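Local structure of probable fatty acyl-CoA transferase Rv3272 (Mycobacterium tuberculosis, 5YX6) at the interface of chains A and B. The protein acts as a family III CoA transferase that binds fatty acyl-CoAs, palmitoyl-CoA most tightly, and probably serves fatty acid metabolism. Residues are numbered along the deposited sequence; one frame, centred on the assembly and turned at random. Chains: chain A/B, Uncharacterized protein Rv3272.

Both contacts belong to the two-fold interface of the Rv3272 homodimer, the centres of their C-alpha atoms about 21 Å apart, and share no residue. Contact 1 sets A:Ile363, at the end of strand 360-363, and the helix 342-346 region against helices 206-213 and 215-223 of chain B; its centre is about 17 Å from the inferred nucleophile B:Asp175. Contact 2 joins A:Asp252 and the neighbouring strands 253-255 and 260-264 to helix 146-152 and loop residues 165, 166 and 168 of chain B, its centre about 24 Å from A:Asp175. Two-fold symmetry repeats each with the chains exchanged, so every subunit supplies both halves.

Contact 1: the interface of chains A and B. Residues chain A 344, 349, 363; chain B 208, 211, 215, 218, 222.
A:Ile363 points its side chain into a groove formed by B:Val211, B:Ala215, B:Leu218 and B:Leu222, an apolar patch in the homodimer interface of this family III CoA transferase. The isoleucine ends strand 360-363, and the groove comes from two consecutive helices of chain B, 206-213 and 215-223. From CB the side chain forks. The short branch, A:Ile363 CG2, turns toward helix 206-213 and meets the B:Val211 methyl CG1 at 3.8 Å. The longer branch starts at A:Ile363 CG1, which stands beside the backbone N (chi1 -62°) and faces the B:Leu222 methyl CD1 at 4.1 Å; these two side chains run at about a right angle to each other. Beyond CG1 the chain stays extended (chi2 173°), which carries the end methyl down to helix 215-223. There A:Ile363 CD1 touches B:Leu218 CB at 3.6 Å. The same methyl, A:Ile363 CD1, lies 3.7 Å from B:Ala215 CA, so it rests close to the helix backbone, an approach that the small alanine side chain probably allows. B:Val211 CG1 also lies beside this methyl, and both ends of the isoleucine fork therefore lean on one valine branch.

The other branch of B:Val211, CG2, serves A:Leu349. B:Val211 CG2 and A:Leu349 CD1 meet tip to tip at 4.1 Å. The second leucine methyl, A:Leu349 CD2, lies against the carboxylate of B:Asp208 one helical turn earlier, 3.6 Å from B:Asp208 OD1. This is a van der Waals contact, in which the leucine shields part of the acid group.

Behind these residues A:Phe344, on helix 342-346, brings its ring atom CE2 to within 4.1 Å of B:Val211 CG1, which lies outward from the ring and tilted toward the face that A:Leu349 CB covers near the rim. The phenylalanine thus backs the leucine within chain A while also touching the valine.

Contact 2: the interface of chains A and B. Residues chain A 251-253, 262; chain B 147, 165-166, 168.
A:Asp252 and B:Lys165 meet through a long salt bridge in the homodimer interface of this family III CoA transferase, with B:Lys165 NZ 3.4 Å from the carboxylate oxygen OD2 of A:Asp252. As a hydrogen bond this pair is weak. The lysine crosses the aspartate at about a right angle; NZ is about equally far from both oxygens and displaced to one side of the carboxylate plane, with CE nearer OD1. CG of the lysine stands opposite the backbone N (chi1 -176°) and the chain beyond it is extended, carrying the terminal amino group to the acid, which lets a loop residue reach chain A. On another side of the carboxylate, the end methyl CD1 of B:Ile168 packs 3.4 Å from A:Asp252 OD1.

A short bond from the backbone N of the next residue probably steadies the acid: A:Ala253 N donates to A:Asp252 OD1 at 2.6 Å. It reaches the anti side of that oxygen, 18° out of the carboxylate plane, and may help limit rotation of the group facing the lysine. The methyl CB of A:Ala253 in turn faces B:Pro166 CD at 4.1 Å, next to the lysine in the chain B loop.

Farther along, B:Leu147 from helix 146-152 divides its two methyls. B:Leu147 CD2 touches A:Val262 CG1 on strand 260-264 at 3.6 Å, the two side chains crossing at a slant. B:Leu147 CD1 turns to the backbone O of A:Ser251 at 3.9 Å, the residue just before the aspartate.

Contact 1: the interface of chains A and B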
loop_
_atom_site.group_PDB
_atom_site.type_symbol
_atom_site.label_atom_id
_atom_site.label_comp_id
_atom_site.label_asym_id
_atom_site.label_seq_id
_atom_site.Cartn_x
_atom_site.Cartn_y
_atom_site.Cartn_z
ATOM N N PHE A 344 18.907 4.224 5.596
ATOM C CA PHE A 344 17.908 5.279 5.617
ATOM C C PHE A 344 18.504 6.587 5.130
ATOM O O PHE A 344 17.871 7.321 4.368
ATOM C CB PHE A 344 17.326 5.449 7.021
ATOM C CG PHE A 344 16.181 6.406 7.084
ATOM C CD1 PHE A 344 16.401 7.765 7.261
ATOM C CD2 PHE A 344 14.881 5.952 6.965
ATOM C CE1 PHE A 344 15.349 8.649 7.310
ATOM C CE2 PHE A 344 13.821 6.839 7.015
ATOM C CZ PHE A 344 14.059 8.185 7.187
ATOM N N LEU A 349 15.469 10.122 2.202
ATOM C CA LEU A 349 14.050 9.923 2.410
ATOM C C LEU A 349 13.341 11.113 3.061
ATOM O O LEU A 349 12.125 11.101 3.201
ATOM C CB LEU A 349 13.845 8.674 3.253
ATOM C CG LEU A 349 13.902 7.361 2.488
ATOM C CD1 LEU A 349 14.225 6.203 3.426
ATOM C CD2 LEU A 349 12.561 7.142 1.808
ATOM N N ILE A 363 8.848 12.944 5.508
ATOM C CA ILE A 363 9.252 11.871 4.598
ATOM C C ILE A 363 8.655 12.053 3.195
ATOM O O ILE A 363 7.460 12.332 3.061
ATOM C CB ILE A 363 8.832 10.499 5.152
ATOM C CG1 ILE A 363 9.523 10.243 6.493
ATOM C CG2 ILE A 363 9.134 9.399 4.143
ATOM C CD1 ILE A 363 9.037 9.009 7.183
ATOM N N ASP B 208 11.522 2.045 0.627
ATOM C CA ASP B 208 10.947 3.395 0.596
ATOM C C ASP B 208 9.431 3.365 0.764
ATOM O O ASP B 208 8.853 4.201 1.461
ATOM C CB ASP B 208 11.291 4.111 -0.714
ATOM C CG ASP B 208 12.777 4.386 -0.861
ATOM O OD1 ASP B 208 13.539 4.086 0.087
ATOM O OD2 ASP B 208 13.179 4.936 -1.915
ATOM N N VAL B 211 8.772 2.496 4.415
ATOM C CA VAL B 211 8.991 3.720 5.178
ATOM C C VAL B 211 7.770 4.657 5.073
ATOM O O VAL B 211 7.280 5.168 6.088
ATOM C CB VAL B 211 10.268 4.440 4.697
ATOM C CG1 VAL B 211 10.287 5.892 5.161
ATOM C CG2 VAL B 211 11.514 3.695 5.192
ATOM N N ALA B 215 4.937 6.515 7.792
ATOM C CA ALA B 215 5.527 7.855 7.808
ATOM C C ALA B 215 5.282 8.664 9.104
ATOM O O ALA B 215 6.222 9.246 9.643
ATOM C CB ALA B 215 5.046 8.635 6.598
ATOM N N LEU B 218 7.448 7.315 11.971
ATOM C CA LEU B 218 8.866 7.633 11.779
ATOM C C LEU B 218 9.137 9.101 12.053
ATOM O O LEU B 218 10.205 9.481 12.517
ATOM C CB LEU B 218 9.318 7.309 10.355
ATOM C CG LEU B 218 9.907 5.951 9.984
ATOM C CD1 LEU B 218 10.166 5.102 11.208
ATOM C CD2 LEU B 218 9.026 5.231 8.970
ATOM N N LEU B 222 12.107 12.006 13.845
ATOM C CA LEU B 222 12.884 12.916 13.014
ATOM C C LEU B 222 12.823 14.345 13.554
ATOM O O LEU B 222 13.627 15.195 13.165
ATOM C CB LEU B 222 12.390 12.882 11.567
ATOM C CG LEU B 222 12.654 11.604 10.766
ATOM C CD1 LEU B 222 11.930 11.667 9.434
ATOM C CD2 LEU B 222 14.154 11.363 10.566
#

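Contact 2: the interface of chains A and B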
loop_
_atom_site.group_PDB
_atom_site.type_symbol
_atom_site.label_atom_id
_atom_site.label_comp_id
_atom_site.label_asym_id
_atom_site.label_seq_id
_atom_site.Cartn_x
_atom_site.Cartn_y
_atom_site.Cartn_z
ATOM N N SER A 251 12.453 -18.905 7.215
ATOM C CA SER A 251 12.099 -17.533 6.869
ATOM C C SER A 251 11.275 -16.939 8.008
ATOM O O SER A 251 10.045 -17.003 8.006
ATOM C CB SER A 251 11.319 -17.483 5.551
ATOM O OG SER A 251 11.287 -16.171 5.013
ATOM N N ASP A 252 11.967 -16.372 8.989
ATOM C CA ASP A 252 11.337 -15.978 10.234
ATOM C C ASP A 252 12.276 -15.112 11.057
ATOM O O ASP A 252 13.315 -14.665 10.573
ATOM C CB ASP A 252 10.928 -17.223 11.032
ATOM C CG ASP A 252 9.681 -17.001 11.883
ATOM O OD1 ASP A 252 9.501 -15.880 12.410
ATOM O OD2 ASP A 252 8.878 -17.951 12.023
ATOM N N ALA A 253 11.875 -14.852 12.295
ATOM C CA ALA A 253 12.711 -14.190 13.281
ATOM C C ALA A 253 13.213 -15.253 14.263
ATOM O O ALA A 253 12.450 -16.137 14.670
ATOM C CB ALA A 253 11.935 -13.091 14.007
ATOM N N VAL A 262 16.265 -11.600 11.842
ATOM C CA VAL A 262 15.363 -12.040 10.792
ATOM C C VAL A 262 16.160 -12.653 9.637
ATOM O O VAL A 262 17.031 -11.997 9.086
ATOM C CB VAL A 262 14.516 -10.864 10.275
ATOM C CG1 VAL A 262 13.630 -11.307 9.133
ATOM C CG2 VAL A 262 13.696 -10.260 11.418
ATOM N N LEU B 147 9.082 -10.001 3.742
ATOM C CA LEU B 147 9.235 -10.237 5.169
ATOM C C LEU B 147 10.474 -9.556 5.763
ATOM O O LEU B 147 10.411 -8.958 6.837
ATOM C CB LEU B 147 9.271 -11.745 5.413
ATOM C CG LEU B 147 9.308 -12.300 6.826
ATOM C CD1 LEU B 147 8.577 -13.632 6.823
ATOM C CD2 LEU B 147 10.731 -12.467 7.282
ATOM N N LYS B 165 8.889 -12.699 20.766
ATOM C CA LYS B 165 9.339 -12.680 19.378
ATOM C C LYS B 165 8.843 -11.436 18.629
ATOM O O LYS B 165 7.733 -10.972 18.875
ATOM C CB LYS B 165 8.835 -13.955 18.712
ATOM C CG LYS B 165 9.243 -14.226 17.296
ATOM C CD LYS B 165 8.378 -15.381 16.820
ATOM C CE LYS B 165 8.814 -15.942 15.495
ATOM N NZ LYS B 165 7.924 -17.076 15.116
ATOM N N PRO B 166 9.672 -10.864 17.738
ATOM C CA PRO B 166 9.148 -9.740 16.947
ATOM C C PRO B 166 7.957 -10.186 16.120
ATOM O O PRO B 166 7.979 -11.278 15.549
ATOM C CB PRO B 166 10.328 -9.344 16.055
ATOM C CG PRO B 166 11.543 -9.874 16.774
ATOM C CD PRO B 166 11.090 -11.131 17.458
ATOM N N ILE B 168 5.721 -10.600 13.091
ATOM C CA ILE B 168 5.816 -10.580 11.639
ATOM C C ILE B 168 4.431 -10.605 11.025
ATOM O O ILE B 168 3.684 -11.568 11.204
ATOM C CB ILE B 168 6.608 -11.779 11.101
ATOM C CG1 ILE B 168 8.042 -11.749 11.624
ATOM C CG2 ILE B 168 6.574 -11.807 9.571
ATOM C CD1 ILE B 168 8.871 -12.866 11.087
#